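PDB 4OPF: Nrps/pks from Streptomyces albus, which is a ketosynthase domain of the oxazolomycin assembly-line protein OzmH and probably catalyses chain elongation by decarboxylative Claisen condensation. Local coordinates for residues A[312-317]-A[404-409]. Residues are numbered along the deposited sequence; the frame is centred on the assembly and turned at random.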
ATOM      1  N   ALA A 312       9.583  24.653 -13.810  1.00 31.96           N
ATOM      2  CA  ALA A 312      10.753  23.922 -14.273  1.00 31.42           C
ATOM      3  C   ALA A 312      10.381  22.627 -14.980  1.00 31.15           C
ATOM      4  O   ALA A 312      10.994  22.260 -15.965  1.00 33.66           O
ATOM      5  CB  ALA A 312      11.742  23.665 -13.137  1.00 32.32           C
ATOM      6  N   VAL A 313       9.362  21.944 -14.520  1.00 28.57           N
ATOM      7  CA  VAL A 313       9.023  20.680 -15.075  1.00 28.12           C
ATOM      8  C   VAL A 313       8.071  20.852 -16.270  1.00 27.65           C
ATOM      9  O   VAL A 313       8.234  20.179 -17.292  1.00 28.83           O
ATOM     10  CB  VAL A 313       8.328  19.781 -14.040  1.00 28.75           C
ATOM     11  CG1 VAL A 313       7.642  18.593 -14.716  1.00 29.42           C
ATOM     12  CG2 VAL A 313       9.323  19.250 -13.029  1.00 30.19           C
ATOM     13  N   TYR A 314       7.054  21.685 -16.108  1.00 26.94           N
ATOM     14  CA  TYR A 314       5.957  21.792 -17.087  1.00 28.51           C
ATOM     15  C   TYR A 314       6.165  22.813 -18.202  1.00 28.27           C
ATOM     16  O   TYR A 314       5.619  22.634 -19.308  1.00 28.46           O
ATOM     17  CB  TYR A 314       4.625  22.111 -16.363  1.00 28.64           C
ATOM     18  CG  TYR A 314       3.966  20.859 -15.875  1.00 27.67           C
ATOM     19  CD1 TYR A 314       3.270  20.106 -16.746  1.00 29.86           C
ATOM     20  CD2 TYR A 314       4.060  20.432 -14.582  1.00 25.88           C
ATOM     21  CE1 TYR A 314       2.631  18.984 -16.361  1.00 30.44           C
ATOM     22  CE2 TYR A 314       3.460  19.262 -14.175  1.00 25.24           C
ATOM     23  CZ  TYR A 314       2.735  18.550 -15.068  1.00 27.44           C
ATOM     24  OH  TYR A 314       2.148  17.348 -14.816  1.00 27.01           O
ATOM     25  N   ARG A 315       6.937  23.851 -17.908  1.00 27.15           N
ATOM     26  CA  ARG A 315       7.122  24.991 -18.812  1.00 28.78           C
ATOM     27  C   ARG A 315       8.580  25.427 -19.001  1.00 29.15           C
ATOM     28  O   ARG A 315       8.868  26.612 -19.128  1.00 30.36           O
ATOM     29  CB  ARG A 315       6.251  26.187 -18.380  1.00 28.19           C
ATOM     30  CG  ARG A 315       4.733  25.951 -18.528  1.00 28.59           C
ATOM     31  CD  ARG A 315       4.304  25.568 -19.938  1.00 29.80           C
ATOM     32  NE  ARG A 315       2.857  25.422 -20.023  1.00 29.56           N
ATOM     33  CZ  ARG A 315       2.184  24.272 -19.899  1.00 29.85           C
ATOM     34  NH1 ARG A 315       2.783  23.129 -19.682  1.00 29.42           N
ATOM     35  NH2 ARG A 315       0.871  24.274 -19.973  1.00 30.90           N
ATOM     36  N   ASP A 316       9.490  24.466 -19.044  1.00 29.75           N
ATOM     37  CA  ASP A 316      10.904  24.779 -19.177  1.00 31.45           C
ATOM     38  C   ASP A 316      11.157  25.197 -20.609  1.00 33.13           C
ATOM     39  O   ASP A 316      11.005  24.399 -21.497  1.00 34.03           O
ATOM     40  CB  ASP A 316      11.750  23.546 -18.809  1.00 32.83           C
ATOM     41  CG  ASP A 316      13.198  23.883 -18.674  1.00 36.43           C
ATOM     42  OD1 ASP A 316      13.492  25.108 -18.659  1.00 37.94           O
ATOM     43  OD2 ASP A 316      14.060  22.968 -18.673  1.00 36.51           O
ATOM     44  N   GLY A 317      11.475  26.457 -20.826  1.00 33.35           N
ATOM     45  CA  GLY A 317      11.663  27.010 -22.166  1.00 35.38           C
ATOM     46  C   GLY A 317      10.361  27.137 -22.958  1.00 37.17           C
ATOM     47  O   GLY A 317      10.393  27.097 -24.186  1.00 36.98           O
ATOM     48  N   HIS A 404       1.720  12.784  -7.593  1.00 19.40           N
ATOM     49  CA  HIS A 404       1.264  13.607  -8.693  1.00 20.52           C
ATOM     50  C   HIS A 404       0.597  12.729  -9.723  1.00 20.58           C
ATOM     51  O   HIS A 404       1.101  11.676 -10.086  1.00 19.29           O
ATOM     52  CB  HIS A 404       2.479  14.327  -9.305  1.00 22.28           C
ATOM     53  CG  HIS A 404       2.162  15.375 -10.335  1.00 23.47           C
ATOM     54  ND1 HIS A 404       1.741  16.650 -10.012  1.00 23.52           N
ATOM     55  CD2 HIS A 404       2.303  15.365 -11.686  1.00 24.16           C
ATOM     56  CE1 HIS A 404       1.573  17.348 -11.122  1.00 23.82           C
ATOM     57  NE2 HIS A 404       1.944  16.607 -12.147  1.00 22.06           N
ATOM     58  N   ALA A 405      -0.572  13.146 -10.188  1.00 20.84           N
ATOM     59  CA  ALA A 405      -1.349  12.367 -11.128  1.00 21.15           C
ATOM     60  C   ALA A 405      -1.686  13.226 -12.336  1.00 21.86           C
ATOM     61  O   ALA A 405      -1.971  14.427 -12.187  1.00 22.94           O
ATOM     62  CB  ALA A 405      -2.623  11.880 -10.465  1.00 20.98           C
ATOM     63  N   VAL A 406      -1.704  12.591 -13.502  1.00 21.98           N
ATOM     64  CA  VAL A 406      -2.064  13.204 -14.780  1.00 22.88           C
ATOM     65  C   VAL A 406      -3.317  12.525 -15.323  1.00 24.18           C
ATOM     66  O   VAL A 406      -3.355  11.315 -15.453  1.00 24.82           O
ATOM     67  CB  VAL A 406      -0.909  13.065 -15.795  1.00 25.09           C
ATOM     68  CG1 VAL A 406      -1.273  13.670 -17.132  1.00 26.54           C
ATOM     69  CG2 VAL A 406       0.328  13.767 -15.267  1.00 25.81           C
ATOM     70  N   LEU A 407      -4.340  13.330 -15.630  1.00 23.98           N
ATOM     71  CA  LEU A 407      -5.641  12.893 -16.093  1.00 25.30           C
ATOM     72  C   LEU A 407      -6.059  13.558 -17.428  1.00 27.23           C
ATOM     73  O   LEU A 407      -5.629  14.696 -17.718  1.00 28.38           O
ATOM     74  CB  LEU A 407      -6.629  13.246 -15.023  1.00 29.05           C
ATOM     75  CG  LEU A 407      -6.402  12.551 -13.688  1.00 31.13           C
ATOM     76  CD1 LEU A 407      -6.622  13.514 -12.568  1.00 35.49           C
ATOM     77  CD2 LEU A 407      -7.425  11.433 -13.597  1.00 33.22           C
ATOM     78  N   ALA A 408      -6.846  12.829 -18.239  1.00 25.24           N
ATOM     79  CA  ALA A 408      -7.267  13.237 -19.559  1.00 27.04           C
ATOM     80  C   ALA A 408      -8.777  13.151 -19.631  1.00 29.15           C
ATOM     81  O   ALA A 408      -9.403  12.254 -19.006  1.00 28.86           O
ATOM     82  CB  ALA A 408      -6.653  12.363 -20.645  1.00 26.66           C
ATOM     83  N   GLY A 409      -9.363  14.055 -20.405  1.00 28.67           N
ATOM     84  CA  GLY A 409     -10.771  14.000 -20.720  1.00 32.36           C
ATOM     85  C   GLY A 409     -11.026  12.867 -21.694  1.00 37.12           C
ATOM     86  O   GLY A 409     -10.104  12.404 -22.349  1.00 34.88           O
TER
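Tyr314, the last residue of helix 300-314, and Val406, in strand 401-408, are the residues whose CA atoms come nearest between the two segments, 12.0 Å apart, a gap spanned here by side chains. Tyr314 and His404 do so from opposite directions: the phenol hydroxyl OH lies 2.8 Å from the imidazole NE2 in a hydrogen bond for which either group could be the donor. Each polar atom sits at the edge of the other's ring and near its plane. The rings meet rim to rim, their centroids 5.8 Å apart and their planes inclined at 54°, so neither stacks over the other. His404 leaves its strand toward the helix end, with CG anti to the backbone N (chi1 -172°), and its second nitrogen, ND1, is hydrogen-bonded to Ser394 OG of the adjoining strand 390-396; the imidazole is thereby gripped at both nitrogens and its rotation fixed. Val406 adds a light van der Waals contact, its CG2 lying 4.0 Å from Tyr314 OH. In the layered thiolase-like fold of ketosynthases, two sheets enclose a helical layer and further helices cover their outer faces; here a helix end is tied to an inner strand, with helix 268-282 also touching both aromatic residues. A phenylalanine in place of Tyr314 would probably leave NE2 of the buried His404 without this partner and the ring with one hydrogen bond fewer to fix its rotation. Just beyond the tyrosine, Arg315 NH1 turns back to Tyr314 O at 2.9 Å, approaching from above the carbonyl plane, while its guanidinium also donates to the carbonyls of Ala286, Val289, Thr320 and Pro321.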